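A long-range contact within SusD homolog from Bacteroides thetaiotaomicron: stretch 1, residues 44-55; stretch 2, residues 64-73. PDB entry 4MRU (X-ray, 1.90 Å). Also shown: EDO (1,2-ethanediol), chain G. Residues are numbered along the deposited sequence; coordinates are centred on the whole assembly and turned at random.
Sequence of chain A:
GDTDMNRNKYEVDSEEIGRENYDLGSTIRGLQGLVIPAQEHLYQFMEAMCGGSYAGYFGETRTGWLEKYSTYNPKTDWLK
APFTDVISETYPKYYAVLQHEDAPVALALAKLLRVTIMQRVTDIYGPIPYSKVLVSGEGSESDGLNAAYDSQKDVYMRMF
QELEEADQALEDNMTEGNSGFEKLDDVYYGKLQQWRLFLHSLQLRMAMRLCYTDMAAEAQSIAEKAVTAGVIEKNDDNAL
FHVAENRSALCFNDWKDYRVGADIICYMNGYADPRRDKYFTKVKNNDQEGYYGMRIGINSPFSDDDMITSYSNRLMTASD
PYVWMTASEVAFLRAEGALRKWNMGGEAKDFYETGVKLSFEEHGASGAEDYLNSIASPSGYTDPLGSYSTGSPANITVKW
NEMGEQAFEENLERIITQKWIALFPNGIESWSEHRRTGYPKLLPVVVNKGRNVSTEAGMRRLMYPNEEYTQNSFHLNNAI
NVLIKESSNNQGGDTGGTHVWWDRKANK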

ATOM      1  N   GLN A  44      -1.016  -0.197 -14.125  1.00 18.08           N
ATOM      2  CA  GLN A  44      -1.803  -1.434 -14.337  1.00 17.57           C
ATOM      3  C   GLN A  44      -1.132  -2.651 -13.687  1.00 19.13           C
ATOM      4  O   GLN A  44      -1.789  -3.483 -13.101  1.00 21.34           O
ATOM      5  CB  GLN A  44      -2.090  -1.679 -15.824  1.00 18.16           C
ATOM      6  CG  GLN A  44      -0.865  -2.022 -16.651  1.00 19.81           C
ATOM      7  CD  GLN A  44      -1.172  -2.108 -18.127  1.00 20.85           C
ATOM      8  OE1 GLN A  44      -2.264  -2.549 -18.528  1.00 20.65           O
ATOM      9  NE2 GLN A  44      -0.210  -1.699 -18.956  1.00 20.86           N
ATOM     10  N   PHE A  45       0.180  -2.707 -13.751  1.00 19.21           N
ATOM     11  CA  PHE A  45       0.932  -3.822 -13.186  1.00 17.82           C
ATOM     12  C   PHE A  45       1.091  -3.678 -11.682  1.00 18.67           C
ATOM     13  O   PHE A  45       0.780  -4.597 -10.931  1.00 20.74           O
ATOM     14  CB  PHE A  45       2.305  -3.928 -13.816  1.00 17.03           C
ATOM     15  CG  PHE A  45       2.279  -4.209 -15.300  1.00 17.78           C
ATOM     16  CD1 PHE A  45       1.819  -5.432 -15.765  1.00 21.23           C
ATOM     17  CD2 PHE A  45       2.689  -3.274 -16.194  1.00 19.33           C
ATOM     18  CE1 PHE A  45       1.755  -5.689 -17.112  1.00 22.33           C
ATOM     19  CE2 PHE A  45       2.667  -3.529 -17.564  1.00 23.14           C
ATOM     20  CZ  PHE A  45       2.207  -4.743 -18.015  1.00 20.74           C
HETATM   21  N   MSE A  46       1.615  -2.545 -11.243  1.00 20.71           N
HETATM   22  CA  MSE A  46       2.028  -2.400  -9.829  1.00 21.13           C
HETATM   23  C   MSE A  46       0.839  -2.241  -8.917  1.00 20.94           C
HETATM   24  O   MSE A  46       0.766  -2.860  -7.860  1.00 18.65           O
HETATM   25  CB  MSE A  46       2.969  -1.206  -9.723  1.00 20.75           C
HETATM   26  CG  MSE A  46       3.581  -1.067  -8.353  1.00 21.20           C
HETATM   27 SE   MSE A  46       4.920   0.379  -8.541  0.75 29.44          SE
HETATM   28  CE  MSE A  46       5.966  -0.190  -6.912  1.00 22.57           C
ATOM     29  N   GLU A  47      -0.139  -1.449  -9.335  1.00 18.96           N
ATOM     30  CA  GLU A  47      -1.280  -1.145  -8.491  1.00 18.13           C
ATOM     31  C   GLU A  47      -2.533  -1.973  -8.760  1.00 20.40           C
ATOM     32  O   GLU A  47      -3.181  -2.436  -7.824  1.00 18.25           O
ATOM     33  CB  GLU A  47      -1.642   0.323  -8.676  1.00 17.04           C
ATOM     34  CG  GLU A  47      -0.565   1.252  -8.204  1.00 20.10           C
ATOM     35  CD  GLU A  47      -0.437   1.261  -6.704  1.00 23.60           C
ATOM     36  OE1 GLU A  47      -1.479   1.263  -5.977  1.00 22.25           O
ATOM     37  OE2 GLU A  47       0.706   1.319  -6.239  1.00 24.75           O
ATOM     38  N   ALA A  48      -2.933  -2.098 -10.019  1.00 17.05           N
ATOM     39  CA  ALA A  48      -4.205  -2.735 -10.330  1.00 16.52           C
ATOM     40  C   ALA A  48      -4.094  -4.269 -10.202  1.00 19.00           C
ATOM     41  O   ALA A  48      -4.825  -4.905  -9.455  1.00 18.95           O
ATOM     42  CB  ALA A  48      -4.682  -2.325 -11.727  1.00 18.85           C
HETATM   43  N   MSE A  49      -3.106  -4.812 -10.869  1.00 18.85           N
HETATM   44  CA  MSE A  49      -2.855  -6.270 -10.835  1.00 17.27           C
HETATM   45  C   MSE A  49      -2.203  -6.698  -9.538  1.00 18.98           C
HETATM   46  O   MSE A  49      -2.699  -7.609  -8.863  1.00 22.90           O
HETATM   47  CB  MSE A  49      -1.985  -6.619 -12.007  1.00 19.19           C
HETATM   48  CG  MSE A  49      -2.681  -6.525 -13.337  1.00 20.15           C
HETATM   49 SE   MSE A  49      -1.317  -7.126 -14.619  0.75 25.70          SE
HETATM   50  CE  MSE A  49      -2.042  -6.405 -16.312  1.00 23.58           C
ATOM     51  N   CYS A  50      -1.054  -6.126  -9.197  1.00 18.72           N
ATOM     52  CA  CYS A  50      -0.303  -6.618  -8.006  1.00 21.44           C
ATOM     53  C   CYS A  50      -0.939  -6.206  -6.634  1.00 20.93           C
ATOM     54  O   CYS A  50      -1.515  -7.053  -5.932  1.00 17.86           O
ATOM     55  CB  CYS A  50       1.154  -6.184  -8.121  1.00 25.42           C
ATOM     56  SG  CYS A  50       2.199  -6.731  -6.726  1.00 21.17           S
ATOM     57  N   GLY A  51      -0.899  -4.903  -6.289  1.00 17.88           N
ATOM     58  CA  GLY A  51      -1.507  -4.426  -5.067  1.00 18.03           C
ATOM     59  C   GLY A  51      -2.979  -4.806  -5.005  1.00 18.93           C
ATOM     60  O   GLY A  51      -3.482  -5.247  -3.979  1.00 21.14           O
ATOM     61  N   GLY A  52      -3.673  -4.628  -6.123  1.00 21.28           N
ATOM     62  CA  GLY A  52      -5.101  -4.885  -6.177  1.00 20.35           C
ATOM     63  C   GLY A  52      -5.476  -6.309  -5.847  1.00 18.52           C
ATOM     64  O   GLY A  52      -6.374  -6.552  -5.019  1.00 22.58           O
ATOM     65  N   SER A  53      -4.810  -7.262  -6.471  1.00 20.07           N
ATOM     66  CA  SER A  53      -5.118  -8.656  -6.227  1.00 20.54           C
ATOM     67  C   SER A  53      -4.693  -9.101  -4.817  1.00 19.97           C
ATOM     68  O   SER A  53      -5.405  -9.845  -4.149  1.00 23.34           O
ATOM     69  CB  SER A  53      -4.444  -9.587  -7.275  1.00 24.34           C
ATOM     70  OG  SER A  53      -4.893  -9.281  -8.576  1.00 26.48           O
ATOM     71  N   TYR A  54      -3.533  -8.670  -4.363  1.00 19.74           N
ATOM     72  CA  TYR A  54      -3.012  -9.234  -3.128  1.00 18.02           C
ATOM     73  C   TYR A  54      -3.587  -8.538  -1.876  1.00 17.75           C
ATOM     74  O   TYR A  54      -3.408  -9.025  -0.778  1.00 19.85           O
ATOM     75  CB  TYR A  54      -1.497  -9.189  -3.170  1.00 18.47           C
ATOM     76  CG  TYR A  54      -0.895  -9.927  -4.382  1.00 19.12           C
ATOM     77  CD1 TYR A  54      -1.581 -10.981  -4.995  1.00 21.38           C
ATOM     78  CD2 TYR A  54       0.369  -9.626  -4.854  1.00 20.60           C
ATOM     79  CE1 TYR A  54      -1.042 -11.662  -6.077  1.00 19.84           C
ATOM     80  CE2 TYR A  54       0.930 -10.316  -5.927  1.00 22.90           C
ATOM     81  CZ  TYR A  54       0.223 -11.333  -6.536  1.00 20.44           C
ATOM     82  OH  TYR A  54       0.732 -12.015  -7.595  1.00 21.03           O
ATOM     83  N   ALA A  55      -4.237  -7.384  -2.048  1.00 18.28           N
ATOM     84  CA  ALA A  55      -4.902  -6.707  -0.949  1.00 20.71           C
ATOM     85  C   ALA A  55      -6.392  -7.083  -0.894  1.00 22.85           C
ATOM     86  O   ALA A  55      -7.129  -6.585  -0.042  1.00 21.76           O
ATOM     87  CB  ALA A  55      -4.746  -5.193  -1.089  1.00 19.19           C
TER
HETATM   88  C1  EDO G 605      -5.249 -14.208  -0.596  1.00 50.05           C
HETATM   89  O1  EDO G 605      -4.806 -12.872  -0.373  1.00 44.21           O
HETATM   90  C2  EDO G 605      -5.323 -14.487  -2.089  1.00 48.71           C
HETATM   91  O2  EDO G 605      -4.107 -14.084  -2.763  1.00 32.44           O
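Stretch 2 (64-73) GWLEKYSTYN

Stretch 2 packs against the helix of 44-54, which has a wider pi-type turn at 44-51, without forming a helix or strand of its own; the CA pairs C50 with Y69 and S53 with S70 advance in the same sequence direction. G64 stays clear of the helix. W65 points toward it and receives the tip of selenomethionine M49, CZ3 of W65 lying 3.6 Å from CE of M49. L66 and E67 are out of reach, and K68 points sideways without contact.

Y69 is the centre of the contact, with 129 Å² covered, the largest share of any residue. CA of Y69 comes 5.9 Å from CA of C50; CD1 of Y69 is 3.7 Å from CB of M49, and CD2 of Y69 is 3.7 Å from CB of C50. One ring face covers N of C50 and O of F45, themselves paired in a backbone hydrogen bond. The carbonyl of Y69 does double duty, accepting OH of Y54 (OH to O, 2.7 Å) and, closing a type I turn, N of Y72 (N to O, 2.9 Å). The rule: one aromatic residue can anchor an irregular segment through both ring and carbonyl.

At S70 the backbones approach closely, CA of S70 to CA of S53 being 5.2 Å; CB of S70 sits 3.4 Å from OG of S53, which donates to O of M49. T71 points away. Y72 reaches back to place its CE1 4.0 Å from CE1 of Y54, and N73 points away.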

ATOM      1  N   GLY A  64      -9.399 -13.903 -20.961  1.00 26.33           N
ATOM      2  CA  GLY A  64      -8.336 -14.468 -21.775  1.00 28.54           C
ATOM      3  C   GLY A  64      -6.980 -14.481 -21.102  1.00 28.33           C
ATOM      4  O   GLY A  64      -6.075 -15.153 -21.568  1.00 30.32           O
ATOM      5  N   TRP A  65      -6.813 -13.760 -20.002  1.00 24.95           N
ATOM      6  CA  TRP A  65      -5.517 -13.734 -19.321  1.00 26.70           C
ATOM      7  C   TRP A  65      -5.361 -14.996 -18.456  1.00 25.74           C
ATOM      8  O   TRP A  65      -6.084 -15.162 -17.462  1.00 25.52           O
ATOM      9  CB  TRP A  65      -5.333 -12.499 -18.435  1.00 24.86           C
ATOM     10  CG  TRP A  65      -5.350 -11.140 -19.123  1.00 22.42           C
ATOM     11  CD1 TRP A  65      -5.384 -10.901 -20.468  1.00 25.84           C
ATOM     12  CD2 TRP A  65      -5.278  -9.863 -18.495  1.00 21.99           C
ATOM     13  NE1 TRP A  65      -5.379  -9.551 -20.707  1.00 23.86           N
ATOM     14  CE2 TRP A  65      -5.300  -8.891 -19.518  1.00 23.73           C
ATOM     15  CE3 TRP A  65      -5.227  -9.431 -17.169  1.00 23.25           C
ATOM     16  CZ2 TRP A  65      -5.262  -7.545 -19.261  1.00 22.43           C
ATOM     17  CZ3 TRP A  65      -5.200  -8.080 -16.921  1.00 24.02           C
ATOM     18  CH2 TRP A  65      -5.240  -7.154 -17.962  1.00 23.83           C
ATOM     19  N   LEU A  66      -4.370 -15.813 -18.786  1.00 22.74           N
ATOM     20  CA  LEU A  66      -4.105 -17.065 -18.039  1.00 24.00           C
ATOM     21  C   LEU A  66      -2.823 -17.077 -17.201  1.00 23.17           C
ATOM     22  O   LEU A  66      -2.617 -18.013 -16.420  1.00 22.35           O
ATOM     23  CB  LEU A  66      -4.072 -18.229 -19.021  1.00 25.37           C
ATOM     24  CG  LEU A  66      -5.397 -18.420 -19.802  1.00 29.67           C
ATOM     25  CD1 LEU A  66      -5.263 -19.560 -20.790  1.00 29.63           C
ATOM     26  CD2 LEU A  66      -6.564 -18.661 -18.880  1.00 33.16           C
ATOM     27  N   GLU A  67      -1.979 -16.054 -17.372  1.00 22.09           N
ATOM     28  CA  GLU A  67      -0.798 -15.822 -16.545  1.00 22.46           C
ATOM     29  C   GLU A  67      -0.948 -14.496 -15.836  1.00 23.36           C
ATOM     30  O   GLU A  67      -0.483 -13.454 -16.319  1.00 22.69           O
ATOM     31  CB  GLU A  67       0.464 -15.839 -17.398  1.00 22.40           C
ATOM     32  CG  GLU A  67       0.640 -17.130 -18.169  1.00 25.95           C
ATOM     33  CD  GLU A  67       1.897 -17.087 -19.036  1.00 36.38           C
ATOM     34  OE1 GLU A  67       3.013 -17.310 -18.511  1.00 44.38           O
ATOM     35  OE2 GLU A  67       1.775 -16.838 -20.239  1.00 45.59           O
ATOM     36  N   LYS A  68      -1.565 -14.561 -14.644  1.00 24.13           N
ATOM     37  CA  LYS A  68      -2.005 -13.405 -13.924  1.00 18.93           C
ATOM     38  C   LYS A  68      -1.380 -13.293 -12.543  1.00 20.90           C
ATOM     39  O   LYS A  68      -1.085 -14.284 -11.861  1.00 20.29           O
ATOM     40  CB  LYS A  68      -3.515 -13.463 -13.743  1.00 20.63           C
ATOM     41  CG  LYS A  68      -4.330 -13.440 -15.009  1.00 22.19           C
ATOM     42  CD  LYS A  68      -5.810 -13.155 -14.715  1.00 23.55           C
ATOM     43  CE  LYS A  68      -6.470 -14.334 -14.005  1.00 24.20           C
ATOM     44  NZ  LYS A  68      -7.931 -14.124 -13.817  1.00 27.61           N
ATOM     45  N   TYR A  69      -1.240 -12.049 -12.095  1.00 20.23           N
ATOM     46  CA  TYR A  69      -0.831 -11.803 -10.735  1.00 17.77           C
ATOM     47  C   TYR A  69      -1.817 -12.493  -9.784  1.00 18.51           C
ATOM     48  O   TYR A  69      -1.372 -13.168  -8.821  1.00 16.76           O
ATOM     49  CB  TYR A  69      -0.752 -10.308 -10.410  1.00 19.64           C
ATOM     50  CG  TYR A  69       0.514  -9.593 -10.899  1.00 18.72           C
ATOM     51  CD1 TYR A  69       0.656  -9.179 -12.216  1.00 18.97           C
ATOM     52  CD2 TYR A  69       1.560  -9.349 -10.028  1.00 21.96           C
ATOM     53  CE1 TYR A  69       1.808  -8.505 -12.643  1.00 20.45           C
ATOM     54  CE2 TYR A  69       2.719  -8.705 -10.446  1.00 22.93           C
ATOM     55  CZ  TYR A  69       2.844  -8.289 -11.741  1.00 24.69           C
ATOM     56  OH  TYR A  69       3.982  -7.629 -12.096  1.00 22.59           O
ATOM     57  N   SER A  70      -3.127 -12.390 -10.049  1.00 18.00           N
ATOM     58  CA  SER A  70      -4.147 -12.897  -9.076  1.00 16.93           C
ATOM     59  C   SER A  70      -4.107 -14.425  -8.878  1.00 17.79           C
ATOM     60  O   SER A  70      -4.509 -14.929  -7.813  1.00 19.69           O
ATOM     61  CB  SER A  70      -5.540 -12.479  -9.470  1.00 18.19           C
ATOM     62  OG  SER A  70      -5.862 -13.005 -10.724  1.00 21.77           O
ATOM     63  N   THR A  71      -3.599 -15.139  -9.875  1.00 15.79           N
ATOM     64  CA  THR A  71      -3.449 -16.616  -9.790  1.00 15.78           C
ATOM     65  C   THR A  71      -2.001 -17.057  -9.506  1.00 16.92           C
ATOM     66  O   THR A  71      -1.666 -18.251  -9.590  1.00 18.26           O
ATOM     67  CB  THR A  71      -4.014 -17.314 -11.045  1.00 16.82           C
ATOM     68  OG1 THR A  71      -3.431 -16.777 -12.238  1.00 18.01           O
ATOM     69  CG2 THR A  71      -5.531 -17.165 -11.055  1.00 19.21           C
ATOM     70  N   TYR A  72      -1.177 -16.090  -9.153  1.00 15.90           N
ATOM     71  CA  TYR A  72       0.205 -16.271  -8.674  1.00 18.38           C
ATOM     72  C   TYR A  72       1.182 -16.681  -9.778  1.00 18.72           C
ATOM     73  O   TYR A  72       2.278 -17.158  -9.478  1.00 20.87           O
ATOM     74  CB  TYR A  72       0.272 -17.273  -7.490  1.00 20.03           C
ATOM     75  CG  TYR A  72      -0.609 -16.962  -6.289  1.00 18.06           C
ATOM     76  CD1 TYR A  72      -1.081 -15.698  -6.024  1.00 18.23           C
ATOM     77  CD2 TYR A  72      -0.959 -17.970  -5.394  1.00 22.64           C
ATOM     78  CE1 TYR A  72      -1.809 -15.430  -4.873  1.00 19.97           C
ATOM     79  CE2 TYR A  72      -1.749 -17.725  -4.277  1.00 22.15           C
ATOM     80  CZ  TYR A  72      -2.192 -16.441  -4.029  1.00 18.84           C
ATOM     81  OH  TYR A  72      -2.948 -16.192  -2.908  1.00 19.04           O
ATOM     82  N   ASN A  73       0.795 -16.469 -11.042  1.00 20.37           N
ATOM     83  CA  ASN A  73       1.652 -16.853 -12.161  1.00 19.66           C
ATOM     84  C   ASN A  73       1.701 -15.733 -13.179  1.00 19.40           C
ATOM     85  O   ASN A  73       1.504 -15.959 -14.360  1.00 20.76           O
ATOM     86  CB  ASN A  73       1.210 -18.185 -12.784  1.00 19.84           C
ATOM     87  CG  ASN A  73      -0.093 -18.087 -13.526  1.00 22.15           C
ATOM     88  OD1 ASN A  73      -0.978 -17.298 -13.180  1.00 20.01           O
ATOM     89  ND2 ASN A  73      -0.212 -18.885 -14.570  1.00 21.50           N
TER